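MIP07328p (Drosophila melanogaster, PDB 6FKK) is a semaphorin axon guidance cue that probably signals as a chemorepellent by binding receptors on neighbouring cells through its extracellular domains. Local coordinates at residues A[488-500]-A[518-531]. Residues are numbered along the deposited sequence; the frame is centred on the assembly and turned at random.
Sequences LSLQDPICAWDLQ and TYLQSLNSTKKAAA
Q521 reaches across to the turn of 492-495 with its aliphatic chain extended and CG anti to the backbone N (chi1 -177°), and its amide NE2 bonds two carbonyls there, C495 O at 2.6 Å and P493 O at 3.1 Å. Both oxygens are met from above their carbonyl planes, while the amide oxygen OE1 turns to the backbone N of L398. Q491 answers in the reverse direction: its NE2 donates to S525 O (2.9 Å), which lies nearly in the amide plane, and the K527 methylenes pass its OE1 at a slant. The K527 ammonium approaches S489 O in the carbonyl plane and also bonds V437 O of the propeller strand 432-442. This is the PSI domain (plexin repeat) of the semaphorin, a small disulfide-rich module in which strand 495-498 pairs antiparallel with 519-520 and C495 is bridged to C478. Within that sheet, W497 and L520 form a hydrogen-bonded pair. Next to them D498 crosses the Y519 ring obliquely, carboxylate and ring planes 47° apart, with D498 CG 3.3 Å from Y519 CE1. T518 OG1 and the backbone N of Q500 grip D498 OD1 from opposite faces of the carboxylate, and OD2 forms a salt bridge with K505.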
# COMPACT_ATOMS: atom_id res chain seq x y z
N LEU A 488 9.34 -2.66 30.09
CA LEU A 488 10.67 -2.64 29.50
C LEU A 488 10.85 -3.76 28.48
O LEU A 488 11.55 -3.57 27.47
CB LEU A 488 11.73 -2.74 30.59
CG LEU A 488 12.38 -1.42 31.00
CD1 LEU A 488 11.33 -0.38 31.36
CD2 LEU A 488 13.35 -1.61 32.15
N SER A 489 10.25 -4.93 28.71
CA SER A 489 10.34 -6.01 27.74
C SER A 489 9.56 -5.71 26.46
O SER A 489 9.87 -6.27 25.41
CB SER A 489 9.83 -7.32 28.35
OG SER A 489 10.68 -7.76 29.39
N LEU A 490 8.56 -4.83 26.54
CA LEU A 490 7.79 -4.48 25.35
C LEU A 490 8.68 -3.82 24.30
O LEU A 490 8.52 -4.07 23.10
CB LEU A 490 6.63 -3.56 25.73
CG LEU A 490 5.63 -3.21 24.62
CD1 LEU A 490 4.90 -4.46 24.13
CD2 LEU A 490 4.64 -2.16 25.10
N GLN A 491 9.62 -2.99 24.74
CA GLN A 491 10.56 -2.29 23.86
C GLN A 491 9.83 -1.42 22.83
O GLN A 491 10.34 -1.19 21.73
CB GLN A 491 11.52 -3.26 23.18
CG GLN A 491 12.53 -3.86 24.14
CD GLN A 491 13.59 -4.67 23.43
OE1 GLN A 491 13.28 -5.50 22.57
NE2 GLN A 491 14.85 -4.43 23.77
N ASP A 492 8.64 -0.94 23.18
CA ASP A 492 7.97 0.08 22.39
C ASP A 492 8.63 1.43 22.67
O ASP A 492 8.72 1.83 23.83
CB ASP A 492 6.48 0.13 22.73
CG ASP A 492 5.66 0.93 21.71
OD1 ASP A 492 6.09 2.03 21.31
OD2 ASP A 492 4.57 0.44 21.32
N PRO A 493 9.11 2.14 21.64
CA PRO A 493 9.78 3.43 21.89
C PRO A 493 8.89 4.47 22.54
O PRO A 493 9.41 5.48 23.02
CB PRO A 493 10.21 3.87 20.48
CG PRO A 493 9.29 3.14 19.55
CD PRO A 493 9.03 1.82 20.20
N ILE A 494 7.58 4.25 22.58
CA ILE A 494 6.66 5.23 23.14
C ILE A 494 6.29 4.95 24.59
O ILE A 494 5.79 5.85 25.28
CB ILE A 494 5.40 5.34 22.27
CG1 ILE A 494 4.86 6.77 22.25
CG2 ILE A 494 4.33 4.37 22.75
CD1 ILE A 494 3.84 7.00 21.17
N CYS A 495 6.52 3.73 25.09
CA CYS A 495 6.23 3.38 26.47
C CYS A 495 7.51 3.47 27.30
O CYS A 495 8.54 2.92 26.91
CB CYS A 495 5.63 1.97 26.59
SG CYS A 495 4.19 1.59 25.55
N ALA A 496 7.43 4.16 28.43
CA ALA A 496 8.52 4.23 29.39
C ALA A 496 7.96 4.02 30.78
O ALA A 496 6.78 4.28 31.04
CB ALA A 496 9.27 5.57 29.30
N TRP A 497 8.81 3.55 31.69
CA TRP A 497 8.40 3.20 33.04
C TRP A 497 8.81 4.30 34.02
O TRP A 497 9.99 4.61 34.15
CB TRP A 497 9.01 1.87 33.47
CG TRP A 497 8.63 1.48 34.87
CD1 TRP A 497 9.40 1.58 35.99
CD2 TRP A 497 7.37 0.95 35.29
NE1 TRP A 497 8.71 1.14 37.08
CE2 TRP A 497 7.46 0.75 36.69
CE3 TRP A 497 6.18 0.62 34.63
CZ2 TRP A 497 6.40 0.22 37.43
CZ3 TRP A 497 5.14 0.11 35.37
CH2 TRP A 497 5.25 -0.09 36.76
N ASP A 498 7.82 4.88 34.70
CA ASP A 498 8.08 5.88 35.73
C ASP A 498 8.38 5.18 37.05
O ASP A 498 7.61 4.33 37.50
CB ASP A 498 6.88 6.81 35.87
CG ASP A 498 7.17 8.01 36.77
OD1 ASP A 498 8.32 8.14 37.24
OD2 ASP A 498 6.25 8.82 37.00
N LEU A 499 9.51 5.54 37.66
CA LEU A 499 9.84 4.97 38.96
C LEU A 499 9.12 5.70 40.09
O LEU A 499 8.87 5.10 41.15
CB LEU A 499 11.35 5.01 39.19
CG LEU A 499 12.16 4.05 38.32
CD1 LEU A 499 13.64 4.14 38.64
CD2 LEU A 499 11.65 2.63 38.51
N GLN A 500 8.78 6.97 39.90
CA GLN A 500 8.04 7.71 40.91
C GLN A 500 6.65 7.12 41.10
O GLN A 500 6.21 6.90 42.24
CB GLN A 500 7.94 9.19 40.53
CG GLN A 500 9.22 9.97 40.73
CD GLN A 500 9.00 11.46 40.57
OE1 GLN A 500 7.99 11.90 40.01
NE2 GLN A 500 9.94 12.25 41.06
N THR A 518 13.23 10.32 35.86
CA THR A 518 12.97 9.11 36.63
C THR A 518 12.41 7.98 35.78
O THR A 518 11.89 7.00 36.34
CB THR A 518 12.02 9.42 37.79
OG1 THR A 518 10.81 10.00 37.27
CG2 THR A 518 12.66 10.39 38.77
N TYR A 519 12.50 8.07 34.46
CA TYR A 519 11.92 7.08 33.57
C TYR A 519 12.99 6.09 33.10
O TYR A 519 14.18 6.41 33.07
CB TYR A 519 11.26 7.74 32.35
CG TYR A 519 10.00 8.53 32.64
CD1 TYR A 519 9.66 8.89 33.94
CD2 TYR A 519 9.15 8.92 31.61
CE1 TYR A 519 8.51 9.62 34.20
CE2 TYR A 519 8.00 9.64 31.87
CZ TYR A 519 7.68 9.98 33.16
OH TYR A 519 6.53 10.70 33.42
N LEU A 520 12.54 4.89 32.74
CA LEU A 520 13.42 3.83 32.27
C LEU A 520 12.91 3.29 30.94
O LEU A 520 11.71 3.06 30.78
CB LEU A 520 13.53 2.69 33.29
CG LEU A 520 14.29 2.98 34.58
CD1 LEU A 520 14.30 1.74 35.47
CD2 LEU A 520 15.71 3.43 34.28
N GLN A 521 13.84 3.09 30.00
CA GLN A 521 13.52 2.48 28.72
C GLN A 521 14.80 1.92 28.12
O GLN A 521 15.86 2.55 28.22
CB GLN A 521 12.87 3.49 27.76
CG GLN A 521 12.44 2.89 26.43
CD GLN A 521 11.81 3.92 25.50
OE1 GLN A 521 12.49 4.74 24.90
NE2 GLN A 521 10.48 3.87 25.39
N SER A 522 14.69 0.76 27.49
CA SER A 522 15.85 0.09 26.88
C SER A 522 15.40 -0.53 25.57
O SER A 522 14.73 -1.57 25.56
CB SER A 522 16.43 -0.96 27.82
OG SER A 522 17.61 -1.52 27.27
N LEU A 523 15.76 0.11 24.46
CA LEU A 523 15.43 -0.39 23.13
C LEU A 523 16.58 -1.12 22.46
O LEU A 523 16.33 -1.97 21.59
CB LEU A 523 14.98 0.76 22.22
CG LEU A 523 13.82 1.64 22.70
CD1 LEU A 523 13.50 2.70 21.66
CD2 LEU A 523 12.59 0.79 22.99
N ASN A 524 17.82 -0.82 22.84
CA ASN A 524 19.01 -1.36 22.20
C ASN A 524 19.60 -2.53 22.99
O ASN A 524 20.82 -2.64 23.14
CB ASN A 524 20.05 -0.26 22.01
CG ASN A 524 21.07 -0.60 20.94
OD1 ASN A 524 20.89 -1.54 20.17
ND2 ASN A 524 22.15 0.18 20.89
N SER A 525 18.75 -3.42 23.51
CA SER A 525 19.19 -4.52 24.35
C SER A 525 18.31 -5.73 24.09
O SER A 525 17.38 -5.69 23.28
CB SER A 525 19.15 -4.13 25.83
OG SER A 525 17.82 -3.89 26.26
N THR A 526 18.62 -6.82 24.79
CA THR A 526 17.75 -7.98 24.79
C THR A 526 16.51 -7.70 25.62
O THR A 526 16.53 -6.86 26.53
CB THR A 526 18.48 -9.21 25.34
OG1 THR A 526 19.85 -9.18 24.91
CG2 THR A 526 17.83 -10.49 24.84
N LYS A 527 15.42 -8.40 25.31
CA LYS A 527 14.21 -8.24 26.10
C LYS A 527 14.41 -8.70 27.54
O LYS A 527 13.73 -8.22 28.45
CB LYS A 527 13.05 -8.99 25.45
CG LYS A 527 12.71 -8.48 24.06
CD LYS A 527 11.23 -8.62 23.77
CE LYS A 527 10.82 -7.69 22.65
NZ LYS A 527 9.36 -7.38 22.68
N LYS A 528 15.35 -9.62 27.76
CA LYS A 528 15.73 -9.97 29.13
C LYS A 528 16.76 -8.98 29.68
O LYS A 528 16.76 -8.72 30.89
CB LYS A 528 16.29 -11.39 29.18
CG LYS A 528 17.53 -11.63 28.34
CD LYS A 528 18.12 -13.01 28.61
CE LYS A 528 19.32 -13.29 27.71
NZ LYS A 528 18.94 -13.38 26.28
N ALA A 529 17.62 -8.43 28.82
CA ALA A 529 18.56 -7.42 29.28
C ALA A 529 17.86 -6.12 29.64
O ALA A 529 18.36 -5.35 30.47
CB ALA A 529 19.63 -7.17 28.21
N ALA A 530 16.70 -5.85 29.03
CA ALA A 530 15.94 -4.66 29.38
C ALA A 530 15.31 -4.80 30.76
O ALA A 530 15.41 -3.89 31.59
CB ALA A 530 14.86 -4.39 28.32
N ALA A 531 14.66 -5.94 31.02
CA ALA A 531 14.01 -6.16 32.31
C ALA A 531 15.00 -6.16 33.47
O ALA A 531 14.58 -6.00 34.62
CB ALA A 531 13.24 -7.48 32.29